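Local atomic coordinates of cellulase (Xanthomonas axonopodis pv. citri, PDB entry 5HOS), a protein that probably hydrolyses internal beta-1,4-glucosidic bonds of cellulose and related glucans, as an endo-beta-1,4-glucanase of glycoside hydrolase family 5. Residues V130-S133 / T134-L138; Y117-Y121 / G122-G126. One frame throughout, in Å; residues are numbered along the deposited sequence.

Interaction 1 (V130-S133 / T134-L138); sequences VPIS and TFNDL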
loop_
_atom_site.group_PDB
_atom_site.type_symbol
_atom_site.label_atom_id
_atom_site.label_comp_id
_atom_site.label_asym_id
_atom_site.label_seq_id
_atom_site.Cartn_x
_atom_site.Cartn_y
_atom_site.Cartn_z
ATOM N N VAL A 130 19.775 3.557 -12.341
ATOM C CA VAL A 130 19.202 2.759 -11.249
ATOM C C VAL A 130 18.909 1.345 -11.758
ATOM O O VAL A 130 17.763 1.021 -12.099
ATOM C CB VAL A 130 17.922 3.425 -10.671
ATOM C CG1 VAL A 130 17.366 2.634 -9.474
ATOM C CG2 VAL A 130 18.217 4.855 -10.239
ATOM N N PRO A 131 19.949 0.492 -11.832
ATOM C CA PRO A 131 19.691 -0.880 -12.282
ATOM C C PRO A 131 18.893 -1.691 -11.266
ATOM O O PRO A 131 18.813 -1.315 -10.093
ATOM C CB PRO A 131 21.090 -1.473 -12.479
ATOM C CG PRO A 131 22.003 -0.622 -11.681
ATOM C CD PRO A 131 21.384 0.745 -11.596
ATOM N N ILE A 132 18.352 -2.820 -11.706
ATOM C CA ILE A 132 17.536 -3.679 -10.828
ATOM C C ILE A 132 18.291 -4.001 -9.529
ATOM O O ILE A 132 17.691 -4.032 -8.449
ATOM C CB ILE A 132 17.085 -4.981 -11.546
ATOM C CG1 ILE A 132 15.876 -4.756 -12.472
ATOM C CG2 ILE A 132 16.625 -6.040 -10.553
ATOM C CD1 ILE A 132 15.776 -3.446 -13.209
ATOM N N SER A 133 19.599 -4.228 -9.647
ATOM C CA SER A 133 20.471 -4.486 -8.499
ATOM C C SER A 133 20.322 -3.456 -7.377
ATOM O O SER A 133 20.401 -3.804 -6.211
ATOM C CB SER A 133 21.946 -4.558 -8.942
ATOM O OG SER A 133 22.394 -3.308 -9.449
ATOM N N THR A 134 20.114 -2.190 -7.731
ATOM C CA THR A 134 19.907 -1.147 -6.737
ATOM C C THR A 134 18.626 -1.366 -5.913
ATOM O O THR A 134 18.622 -1.191 -4.690
ATOM C CB THR A 134 19.912 0.235 -7.409
ATOM O OG1 THR A 134 21.228 0.478 -7.927
ATOM C CG2 THR A 134 19.547 1.345 -6.431
ATOM N N PHE A 135 17.557 -1.761 -6.591
ATOM C CA PHE A 135 16.291 -2.079 -5.944
ATOM C C PHE A 135 16.416 -3.349 -5.104
ATOM O O PHE A 135 15.934 -3.394 -3.955
ATOM C CB PHE A 135 15.194 -2.198 -7.014
ATOM C CG PHE A 135 13.795 -2.366 -6.470
ATOM C CD1 PHE A 135 13.308 -1.551 -5.439
ATOM C CD2 PHE A 135 12.944 -3.304 -7.029
ATOM C CE1 PHE A 135 12.017 -1.694 -4.969
ATOM C CE2 PHE A 135 11.647 -3.454 -6.559
ATOM C CZ PHE A 135 11.187 -2.653 -5.527
ATOM N N ASN A 136 17.083 -4.360 -5.657
ATOM C CA ASN A 136 17.352 -5.601 -4.926
ATOM C C ASN A 136 18.052 -5.353 -3.591
ATOM O O ASN A 136 17.717 -5.978 -2.586
ATOM C CB ASN A 136 18.232 -6.554 -5.741
ATOM C CG ASN A 136 17.507 -7.209 -6.903
ATOM O OD1 ASN A 136 16.283 -7.159 -7.021
ATOM N ND2 ASN A 136 18.282 -7.845 -7.776
ATOM N N ASP A 137 19.032 -4.449 -3.587
ATOM C CA ASP A 137 19.808 -4.197 -2.377
ATOM C C ASP A 137 18.960 -3.577 -1.270
ATOM O O ASP A 137 19.112 -3.948 -0.115
ATOM C CB ASP A 137 21.015 -3.318 -2.655
ATOM C CG ASP A 137 21.890 -3.172 -1.447
ATOM O OD1 ASP A 137 22.586 -4.151 -1.109
ATOM O OD2 ASP A 137 21.842 -2.100 -0.806
ATOM N N LEU A 138 18.077 -2.634 -1.620
ATOM C CA LEU A 138 17.121 -2.103 -0.631
ATOM C C LEU A 138 16.356 -3.237 0.039
ATOM O O LEU A 138 16.316 -3.329 1.269
ATOM C CB LEU A 138 16.112 -1.142 -1.271
ATOM C CG LEU A 138 14.937 -0.679 -0.387
ATOM C CD1 LEU A 138 15.415 0.169 0.774
ATOM C CD2 LEU A 138 13.892 0.067 -1.200
HETATM O O HOH W 1 23.287 -1.436 -7.839
#
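With chi1 of -66°, T134 sets OG1 beside its own backbone N, whereas S133 holds OG between backbone N and carbonyl carbon (chi1 64°); the two rotations bring both hydroxyls to one water. Water 1 lies 2.6 Å from S133 OG and 2.8 Å from T134 OG1, so that it bridges the two side chains. The same T134 torsion sends CG2 the other way, where it meets V130 CG1 at 4.0 Å, the side chains crossing at about a right angle. P131 CD comes alongside the hydroxyl, 3.7 Å from T134 OG1.

The backbone starts helix 132-145 here. T134 N bonds back three residues to P131 O at 2.8 Å, with the donor 47° above the carbonyl plane, a turn-like bond. The i to i+4 pattern then begins: N136 N reaches I132 O at 2.9 Å almost straight along the carbonyl, and D137 N bonds S133 O at 3.0 Å. I132 CG2 rests against the side-chain amide of N136. The carboxylate of D137 turns away to R140, R141 and Q81.

Chemically, T134 is divided: its methyl meets V130 CG1, while water meets its hydroxyl, and the side chain also touches W77 of helix 77-80. At this helix start a turn-type bond thus gives way to i to i+4 bonds, beside a water-mediated link between neighbouring hydroxyls.

Interaction 2 (Y117-Y121 / G122-G126); sequences YAKYY and GHTIG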
loop_
_atom_site.group_PDB
_atom_site.type_symbol
_atom_site.label_atom_id
_atom_site.label_comp_id
_atom_site.label_asym_id
_atom_site.label_seq_id
_atom_site.Cartn_x
_atom_site.Cartn_y
_atom_site.Cartn_z
ATOM N N TYR A 117 7.123 5.212 -6.540
ATOM C CA TYR A 117 6.721 5.263 -7.951
ATOM C C TYR A 117 7.785 4.663 -8.890
ATOM O O TYR A 117 7.930 5.090 -10.029
ATOM C CB TYR A 117 6.343 6.705 -8.341
ATOM C CG TYR A 117 5.341 7.323 -7.400
ATOM C CD1 TYR A 117 3.979 7.122 -7.579
ATOM C CD2 TYR A 117 5.754 8.073 -6.294
ATOM C CE1 TYR A 117 3.051 7.663 -6.701
ATOM C CE2 TYR A 117 4.835 8.614 -5.407
ATOM C CZ TYR A 117 3.482 8.415 -5.623
ATOM O OH TYR A 117 2.562 8.949 -4.753
ATOM N N ALA A 118 8.492 3.648 -8.386
ATOM C CA ALA A 118 9.578 2.949 -9.083
ATOM C C ALA A 118 10.741 3.859 -9.497
ATOM O O ALA A 118 11.421 3.592 -10.486
ATOM C CB ALA A 118 9.043 2.149 -10.269
ATOM N N LYS A 119 10.970 4.911 -8.714
ATOM C CA LYS A 119 12.062 5.837 -8.940
ATOM C C LYS A 119 12.939 5.977 -7.691
ATOM O O LYS A 119 12.460 5.872 -6.556
ATOM C CB LYS A 119 11.524 7.208 -9.353
ATOM C CG LYS A 119 10.919 7.212 -10.744
ATOM C CD LYS A 119 10.344 8.576 -11.093
ATOM C CE LYS A 119 10.154 8.714 -12.597
ATOM N NZ LYS A 119 8.944 9.516 -12.908
ATOM N N TYR A 120 14.225 6.210 -7.936
ATOM C CA TYR A 120 15.212 6.513 -6.904
ATOM C C TYR A 120 15.916 7.783 -7.351
ATOM O O TYR A 120 16.530 7.802 -8.421
ATOM C CB TYR A 120 16.188 5.350 -6.783
ATOM C CG TYR A 120 17.171 5.449 -5.645
ATOM C CD1 TYR A 120 16.735 5.529 -4.317
ATOM C CD2 TYR A 120 18.541 5.438 -5.888
ATOM C CE1 TYR A 120 17.641 5.611 -3.266
ATOM C CE2 TYR A 120 19.451 5.503 -4.851
ATOM C CZ TYR A 120 19.001 5.590 -3.542
ATOM O OH TYR A 120 19.923 5.685 -2.523
ATOM N N TYR A 121 15.791 8.840 -6.551
ATOM C CA TYR A 121 16.209 10.202 -6.917
ATOM C C TYR A 121 15.725 10.600 -8.322
ATOM O O TYR A 121 16.480 11.171 -9.119
ATOM C CB TYR A 121 17.738 10.363 -6.792
ATOM C CG TYR A 121 18.262 10.337 -5.369
ATOM C CD1 TYR A 121 18.239 11.479 -4.578
ATOM C CD2 TYR A 121 18.783 9.163 -4.813
ATOM C CE1 TYR A 121 18.722 11.466 -3.278
ATOM C CE2 TYR A 121 19.271 9.136 -3.515
ATOM C CZ TYR A 121 19.246 10.287 -2.750
ATOM O OH TYR A 121 19.726 10.272 -1.458
ATOM N N GLY A 122 14.467 10.271 -8.618
ATOM C CA GLY A 122 13.840 10.617 -9.891
ATOM C C GLY A 122 14.106 9.712 -11.084
ATOM O O GLY A 122 13.505 9.906 -12.136
ATOM N N HIS A 123 14.973 8.708 -10.928
ATOM C CA HIS A 123 15.357 7.821 -12.026
ATOM C C HIS A 123 14.673 6.482 -11.853
ATOM O O HIS A 123 14.692 5.904 -10.763
ATOM C CB HIS A 123 16.862 7.614 -12.023
ATOM C CG HIS A 123 17.631 8.870 -12.261
ATOM N ND1 HIS A 123 17.886 9.355 -13.523
ATOM C CD2 HIS A 123 18.188 9.749 -11.397
ATOM C CE1 HIS A 123 18.569 10.481 -13.428
ATOM N NE2 HIS A 123 18.763 10.743 -12.147
ATOM N N THR A 124 14.110 5.982 -12.948
ATOM C CA THR A 124 13.290 4.791 -12.914
ATOM C C THR A 124 14.161 3.536 -12.772
ATOM O O THR A 124 15.237 3.430 -13.368
ATOM C CB THR A 124 12.400 4.732 -14.178
ATOM O OG1 THR A 124 11.587 5.914 -14.233
ATOM C CG2 THR A 124 11.499 3.523 -14.176
ATOM N N ILE A 125 13.683 2.594 -11.964
ATOM C CA ILE A 125 14.320 1.277 -11.816
ATOM C C ILE A 125 14.406 0.630 -13.205
ATOM O O ILE A 125 13.435 0.637 -13.946
ATOM C CB ILE A 125 13.513 0.368 -10.858
ATOM C CG1 ILE A 125 13.544 0.916 -9.429
ATOM C CG2 ILE A 125 14.068 -1.053 -10.843
ATOM C CD1 ILE A 125 12.408 0.407 -8.554
ATOM N N GLY A 126 15.568 0.077 -13.548
ATOM C CA GLY A 126 15.812 -0.468 -14.888
ATOM C C GLY A 126 16.579 0.450 -15.821
ATOM O O GLY A 126 17.093 -0.006 -16.837
#
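K119 and T124 form the non-hydrogen-bonded pair of a short antiparallel beta hairpin, their side chains on the same face, and the lysine chain can be followed along it. CB starts 3.7 Å from H123 O. With chi1 at -70°, CG passes beside the backbone N and comes within 3.8 Å of T124 OG1. CD then lies over the turn, 3.6 Å from G122 O, and CE returns to T124 OG1 at 3.5 Å. A bend at chi4 (145°) finally directs NZ to D162 OD2, a salt bridge, with a weak hydrogen bond to Y161 OH. Because T124 OG1 bonds the other oxygen of D162, one carboxylate grips both strands from the K119/T124 face.

The backbone evidence for the hairpin is equally direct. Y120 and H123 form the hydrogen-bonded pair: Y120 N to H123 O is 2.9 Å, while H123 N reaches Y120 O at 3.1 Å from 63° above the carbonyl plane. Positive phi at both Y121 and G122 fits the type I' turn from Y120 to H123. Beyond the K119/T124 pair, I125 N donates to A118 O at 2.9 Å, and I125 CD1 packs loosely on A118 CB. Next to the turn, an edge of the Y121 ring, at CD2, sits over the centre of one face of the Y120 ring; Y121 OH bonds P82 O and Y120 OH bonds Q81 O.

The hairpin follows strand 109-114 of the (beta/alpha)8 (TIM) barrel. Y120 meets W77 and E78 of helix 77-80, A118 and I125 lie on W168 of helix 165-181, and I125 also touches I132 and F135 of helix 132-145.

Overall arrangement
From the N terminus, the chain leaves strand 109-114 of the TIM barrel, folds into the hairpin of interaction 2, passes G126 and S127, and then enters helix 132-145 at interaction 1. The contacts follow in series: the hairpin loop closes at its turn before the helix start opens, so they neither nest nor cross. They nevertheless touch in space, their centres about 10 Å apart. I132 CD1 comes to 3.4 Å from G126 CA, V130 CG2 to 3.6 Å from H123 CB, and F135 CG to 3.7 Å from I125 CD1. Together they form part of the connection between barrel strands 109-114 and 152-155, with side chains that touch both helix 77-80 and helix 165-181.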